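Local coordinates for putative type VI secretion protein (Escherichia coli, PDB 6SK0), which probably forms the spike at the tip of a type VI secretion system, carrying a phospholipase effector and helping to puncture target cells, at residues Gly491-Lys503 against Met506-Glu520. Residues are numbered along the deposited sequence; the frame is centred on the assembly and turned at random.
Sequences GTRNVIRTPANNK and MEDKRGEEHIKLSTE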
loop_
_atom_site.group_PDB
_atom_site.type_symbol
_atom_site.label_atom_id
_atom_site.label_comp_id
_atom_site.label_asym_id
_atom_site.label_seq_id
_atom_site.Cartn_x
_atom_site.Cartn_y
_atom_site.Cartn_z
ATOM N N GLY A 491 -47.288 -5.980 21.019
ATOM C CA GLY A 491 -46.622 -5.254 22.082
ATOM C C GLY A 491 -45.272 -4.704 21.670
ATOM O O GLY A 491 -44.339 -5.461 21.409
ATOM N N THR A 492 -45.181 -3.378 21.599
ATOM C CA THR A 492 -43.970 -2.627 21.271
ATOM C C THR A 492 -43.399 -2.964 19.898
ATOM O O THR A 492 -42.251 -2.614 19.613
ATOM C CB THR A 492 -42.878 -2.811 22.336
ATOM O OG1 THR A 492 -42.368 -4.148 22.285
ATOM C CG2 THR A 492 -43.429 -2.528 23.724
ATOM N N ARG A 493 -44.165 -3.610 19.026
ATOM C CA ARG A 493 -43.721 -3.908 17.671
ATOM C C ARG A 493 -44.751 -3.379 16.687
ATOM O O ARG A 493 -45.866 -3.905 16.604
ATOM C CB ARG A 493 -43.506 -5.407 17.471
ATOM C CG ARG A 493 -42.153 -5.885 17.940
ATOM C CD ARG A 493 -41.649 -7.064 17.134
ATOM N NE ARG A 493 -40.281 -7.403 17.506
ATOM C CZ ARG A 493 -39.559 -8.353 16.925
ATOM N NH1 ARG A 493 -40.075 -9.070 15.940
ATOM N NH2 ARG A 493 -38.322 -8.589 17.334
ATOM N N ASN A 494 -44.385 -2.331 15.961
ATOM C CA ASN A 494 -45.188 -1.795 14.873
ATOM C C ASN A 494 -44.625 -2.337 13.569
ATOM O O ASN A 494 -43.448 -2.124 13.263
ATOM C CB ASN A 494 -45.174 -0.269 14.881
ATOM C CG ASN A 494 -45.739 0.306 16.154
ATOM O OD1 ASN A 494 -45.010 0.862 16.974
ATOM N ND2 ASN A 494 -47.045 0.173 16.333
ATOM N N VAL A 495 -45.457 -3.048 12.816
ATOM C CA VAL A 495 -45.017 -3.757 11.624
ATOM C C VAL A 495 -45.874 -3.327 10.446
ATOM O O VAL A 495 -47.104 -3.449 10.491
ATOM C CB VAL A 495 -45.084 -5.280 11.805
ATOM C CG1 VAL A 495 -44.379 -5.969 10.660
ATOM C CG2 VAL A 495 -44.464 -5.683 13.127
ATOM N N ILE A 496 -45.227 -2.831 9.399
ATOM C CA ILE A 496 -45.833 -2.672 8.086
ATOM C C ILE A 496 -45.352 -3.850 7.250
ATOM O O ILE A 496 -44.279 -3.801 6.649
ATOM C CB ILE A 496 -45.456 -1.336 7.445
ATOM C CG1 ILE A 496 -45.924 -0.180 8.323
ATOM C CG2 ILE A 496 -46.031 -1.234 6.046
ATOM C CD1 ILE A 496 -45.668 1.171 7.716
ATOM N N ARG A 497 -46.134 -4.922 7.223
ATOM C CA ARG A 497 -45.755 -6.150 6.544
ATOM C C ARG A 497 -46.660 -6.371 5.343
ATOM O O ARG A 497 -47.886 -6.287 5.460
ATOM C CB ARG A 497 -45.828 -7.348 7.490
ATOM C CG ARG A 497 -44.990 -8.526 7.052
ATOM C CD ARG A 497 -45.461 -9.812 7.688
ATOM N NE ARG A 497 -46.603 -10.385 6.982
ATOM C CZ ARG A 497 -46.508 -11.256 5.981
ATOM N NH1 ARG A 497 -45.318 -11.660 5.561
ATOM N NH2 ARG A 497 -47.602 -11.721 5.401
ATOM N N THR A 498 -46.061 -6.640 4.211
ATOM C CA THR A 498 -46.799 -6.991 3.014
ATOM C C THR A 498 -46.925 -8.503 2.912
ATOM O O THR A 498 -46.218 -9.240 3.601
ATOM C CB THR A 498 -46.096 -6.434 1.779
ATOM O OG1 THR A 498 -44.955 -7.244 1.465
ATOM C CG2 THR A 498 -45.665 -5.006 2.003
ATOM N N PRO A 499 -47.844 -9.004 2.083
ATOM C CA PRO A 499 -47.955 -10.463 1.925
ATOM C C PRO A 499 -46.682 -11.124 1.429
ATOM O O PRO A 499 -46.444 -12.296 1.739
ATOM C CB PRO A 499 -49.100 -10.613 0.918
ATOM C CG PRO A 499 -49.916 -9.402 1.116
ATOM C CD PRO A 499 -48.958 -8.301 1.427
ATOM N N ALA A 500 -45.853 -10.411 0.672
ATOM C CA ALA A 500 -44.580 -10.945 0.215
ATOM C C ALA A 500 -43.487 -10.841 1.264
ATOM O O ALA A 500 -42.330 -11.131 0.956
ATOM C CB ALA A 500 -44.135 -10.232 -1.059
ATOM N N ASN A 501 -43.832 -10.432 2.483
ATOM C CA ASN A 501 -42.905 -10.260 3.594
ATOM C C ASN A 501 -41.909 -9.127 3.370
ATOM O O ASN A 501 -40.818 -9.144 3.937
ATOM C CB ASN A 501 -42.160 -11.560 3.919
ATOM C CG ASN A 501 -41.811 -11.676 5.384
ATOM O OD1 ASN A 501 -42.568 -11.245 6.248
ATOM N ND2 ASN A 501 -40.652 -12.254 5.675
ATOM N N ASN A 502 -42.252 -8.140 2.549
ATOM C CA ASN A 502 -41.619 -6.836 2.669
ATOM C C ASN A 502 -42.105 -6.203 3.956
ATOM O O ASN A 502 -43.311 -6.024 4.147
ATOM C CB ASN A 502 -41.960 -5.937 1.488
ATOM C CG ASN A 502 -41.408 -6.444 0.193
ATOM O OD1 ASN A 502 -42.039 -6.316 -0.843
ATOM N ND2 ASN A 502 -40.224 -7.023 0.240
ATOM N N LYS A 503 -41.190 -5.886 4.854
ATOM C CA LYS A 503 -41.605 -5.380 6.147
ATOM C C LYS A 503 -40.807 -4.145 6.512
ATOM O O LYS A 503 -39.631 -4.011 6.171
ATOM C CB LYS A 503 -41.467 -6.443 7.239
ATOM C CG LYS A 503 -40.090 -7.024 7.362
ATOM C CD LYS A 503 -40.001 -7.972 8.536
ATOM C CE LYS A 503 -41.041 -9.065 8.438
ATOM N NZ LYS A 503 -40.973 -9.972 9.611
ATOM N N MET A 506 -40.775 -1.675 13.441
ATOM C CA MET A 506 -40.260 -0.773 14.459
ATOM C C MET A 506 -40.495 -1.411 15.817
ATOM O O MET A 506 -41.642 -1.632 16.212
ATOM C CB MET A 506 -40.929 0.596 14.370
ATOM C CG MET A 506 -40.572 1.359 13.118
ATOM S SD MET A 506 -41.132 3.064 13.130
ATOM C CE MET A 506 -40.420 3.670 11.608
ATOM N N GLU A 507 -39.414 -1.724 16.513
ATOM C CA GLU A 507 -39.476 -2.323 17.835
ATOM C C GLU A 507 -39.381 -1.221 18.879
ATOM O O GLU A 507 -38.397 -0.482 18.915
ATOM C CB GLU A 507 -38.357 -3.344 18.014
ATOM C CG GLU A 507 -38.146 -3.790 19.436
ATOM C CD GLU A 507 -39.323 -4.571 19.977
ATOM O OE1 GLU A 507 -39.446 -5.770 19.663
ATOM O OE2 GLU A 507 -40.127 -3.987 20.723
ATOM N N ASP A 508 -40.394 -1.125 19.730
ATOM C CA ASP A 508 -40.505 -0.044 20.697
ATOM C C ASP A 508 -39.970 -0.384 22.075
ATOM O O ASP A 508 -39.928 0.502 22.930
ATOM C CB ASP A 508 -41.960 0.383 20.844
ATOM C CG ASP A 508 -42.423 1.233 19.712
ATOM O OD1 ASP A 508 -42.954 2.319 20.006
ATOM O OD2 ASP A 508 -42.239 0.835 18.543
ATOM N N LYS A 509 -39.581 -1.627 22.322
ATOM C CA LYS A 509 -39.161 -2.007 23.662
ATOM C C LYS A 509 -38.011 -1.123 24.115
ATOM O O LYS A 509 -36.961 -1.074 23.468
ATOM C CB LYS A 509 -38.763 -3.477 23.697
ATOM C CG LYS A 509 -38.332 -3.943 25.065
ATOM C CD LYS A 509 -37.447 -5.155 24.986
ATOM C CE LYS A 509 -37.772 -6.116 26.103
ATOM N NZ LYS A 509 -36.868 -7.286 26.074
ATOM N N ARG A 510 -38.233 -0.396 25.207
ATOM C CA ARG A 510 -37.294 0.626 25.644
ATOM C C ARG A 510 -35.927 0.025 25.922
ATOM O O ARG A 510 -35.813 -1.049 26.518
ATOM C CB ARG A 510 -37.825 1.332 26.887
ATOM C CG ARG A 510 -39.179 1.974 26.695
ATOM C CD ARG A 510 -39.236 2.781 25.417
ATOM N NE ARG A 510 -40.378 3.688 25.410
ATOM C CZ ARG A 510 -41.595 3.364 24.988
ATOM N NH1 ARG A 510 -42.563 4.264 25.032
ATOM N NH2 ARG A 510 -41.844 2.149 24.522
ATOM N N GLY A 511 -34.889 0.719 25.475
ATOM C CA GLY A 511 -33.543 0.221 25.586
ATOM C C GLY A 511 -33.175 -0.846 24.585
ATOM O O GLY A 511 -32.004 -1.228 24.525
ATOM N N GLU A 512 -34.134 -1.361 23.819
ATOM C CA GLU A 512 -33.854 -2.323 22.761
ATOM C C GLU A 512 -34.612 -1.977 21.491
ATOM O O GLU A 512 -35.098 -2.866 20.791
ATOM C CB GLU A 512 -34.192 -3.747 23.197
ATOM C CG GLU A 512 -33.485 -4.182 24.457
ATOM C CD GLU A 512 -33.813 -5.600 24.848
ATOM O OE1 GLU A 512 -33.263 -6.076 25.861
ATOM O OE2 GLU A 512 -34.617 -6.242 24.145
ATOM N N GLU A 513 -34.721 -0.694 21.186
ATOM C CA GLU A 513 -35.453 -0.261 20.009
ATOM C C GLU A 513 -34.701 -0.646 18.747
ATOM O O GLU A 513 -33.469 -0.653 18.712
ATOM C CB GLU A 513 -35.671 1.248 20.050
ATOM C CG GLU A 513 -36.211 1.765 21.368
ATOM C CD GLU A 513 -35.119 2.058 22.385
ATOM O OE1 GLU A 513 -33.972 1.615 22.182
ATOM O OE2 GLU A 513 -35.408 2.726 23.390
ATOM N N HIS A 514 -35.446 -0.986 17.705
ATOM C CA HIS A 514 -34.815 -1.211 16.421
ATOM C C HIS A 514 -35.813 -0.949 15.311
ATOM O O HIS A 514 -37.028 -0.958 15.514
ATOM C CB HIS A 514 -34.218 -2.622 16.301
ATOM C CG HIS A 514 -35.228 -3.723 16.241
ATOM N ND1 HIS A 514 -36.102 -3.881 15.189
ATOM C CD2 HIS A 514 -35.470 -4.748 17.087
ATOM C CE1 HIS A 514 -36.855 -4.942 15.403
ATOM N NE2 HIS A 514 -36.489 -5.490 16.545
ATOM N N ILE A 515 -35.266 -0.701 14.135
ATOM C CA ILE A 515 -36.026 -0.574 12.908
ATOM C C ILE A 515 -35.469 -1.591 11.932
ATOM O O ILE A 515 -34.250 -1.677 11.749
ATOM C CB ILE A 515 -35.944 0.847 12.328
ATOM C CG1 ILE A 515 -36.576 1.843 13.298
ATOM C CG2 ILE A 515 -36.600 0.906 10.966
ATOM C CD1 ILE A 515 -36.407 3.259 12.895
ATOM N N LYS A 516 -36.348 -2.373 11.332
ATOM C CA LYS A 516 -35.957 -3.353 10.334
ATOM C C LYS A 516 -36.713 -3.063 9.049
ATOM O O LYS A 516 -37.945 -3.035 9.039
ATOM C CB LYS A 516 -36.229 -4.774 10.821
ATOM C CG LYS A 516 -35.886 -5.826 9.806
ATOM C CD LYS A 516 -36.300 -7.195 10.282
ATOM C CE LYS A 516 -35.129 -8.142 10.280
ATOM N NZ LYS A 516 -35.575 -9.553 10.388
ATOM N N LEU A 517 -35.971 -2.827 7.984
ATOM C CA LEU A 517 -36.507 -2.686 6.641
ATOM C C LEU A 517 -35.983 -3.867 5.846
ATOM O O LEU A 517 -34.789 -3.937 5.548
ATOM C CB LEU A 517 -36.078 -1.360 6.027
ATOM C CG LEU A 517 -36.830 -0.872 4.801
ATOM C CD1 LEU A 517 -38.315 -0.767 5.087
ATOM C CD2 LEU A 517 -36.260 0.462 4.377
ATOM N N SER A 518 -36.859 -4.808 5.524
ATOM C CA SER A 518 -36.398 -6.091 5.022
ATOM C C SER A 518 -37.243 -6.551 3.848
ATOM O O SER A 518 -38.473 -6.481 3.891
ATOM C CB SER A 518 -36.421 -7.145 6.132
ATOM O OG SER A 518 -36.172 -8.433 5.615
ATOM N N THR A 519 -36.573 -7.026 2.810
ATOM C CA THR A 519 -37.206 -7.718 1.704
ATOM C C THR A 519 -36.651 -9.132 1.629
ATOM O O THR A 519 -35.515 -9.393 2.030
ATOM C CB THR A 519 -36.990 -6.974 0.371
ATOM O OG1 THR A 519 -37.657 -7.671 -0.681
ATOM C CG2 THR A 519 -35.521 -6.861 0.030
ATOM N N GLU A 520 -37.468 -10.050 1.125
ATOM C CA GLU A 520 -37.047 -11.436 0.989
ATOM C C GLU A 520 -36.127 -11.666 -0.197
ATOM O O GLU A 520 -35.546 -12.746 -0.303
ATOM C CB GLU A 520 -38.263 -12.349 0.852
ATOM C CG GLU A 520 -38.992 -12.591 2.144
ATOM C CD GLU A 520 -38.168 -13.380 3.129
ATOM O OE1 GLU A 520 -37.600 -14.417 2.735
ATOM O OE2 GLU A 520 -38.077 -12.960 4.299
#
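Glu507 OE2 lies 2.7 Å from Thr492 OG1 and also accepts a hydrogen bond from the backbone N of Lys509 at 2.9 Å, on its anti side. The other oxygen, Glu507 OE1, forms a salt bridge with Arg493 NE at 2.8 Å. That donor bond is nearly straight (167°) and lies in the guanidinium plane, yet it reaches the carboxylate from above, the two planes being 59° apart. With CG anti to the backbone N (chi1 167°) and a bend at chi2, Glu507 brings its carboxylate within bonding distance of Thr492 and Arg493, while its CB sits over the centre of the His514 ring. Beside this cluster, Asn494 and Met506 form an antiparallel hydrogen-bonded pair, with Met506 N to Asn494 O at 2.7 Å. At the opposite end, Lys503 N bonds Ser518 O at 2.9 Å in a second such pair. Here Asn501 ND2 donates to Glu520 OE2 at 3.0 Å, and Lys524 supplies that oxygen with a salt bridge; Arg497 NH1 holds Asn501 OD1, fixing the amide from its other end. Asp508, just past strand 503-507, weakly bonds Thr498 and Ala500 of a neighbouring subunit. Through the two backbone pairs, strands 493-497, 503-507 and 514-519 form an antiparallel meander, continued by strand 525-529.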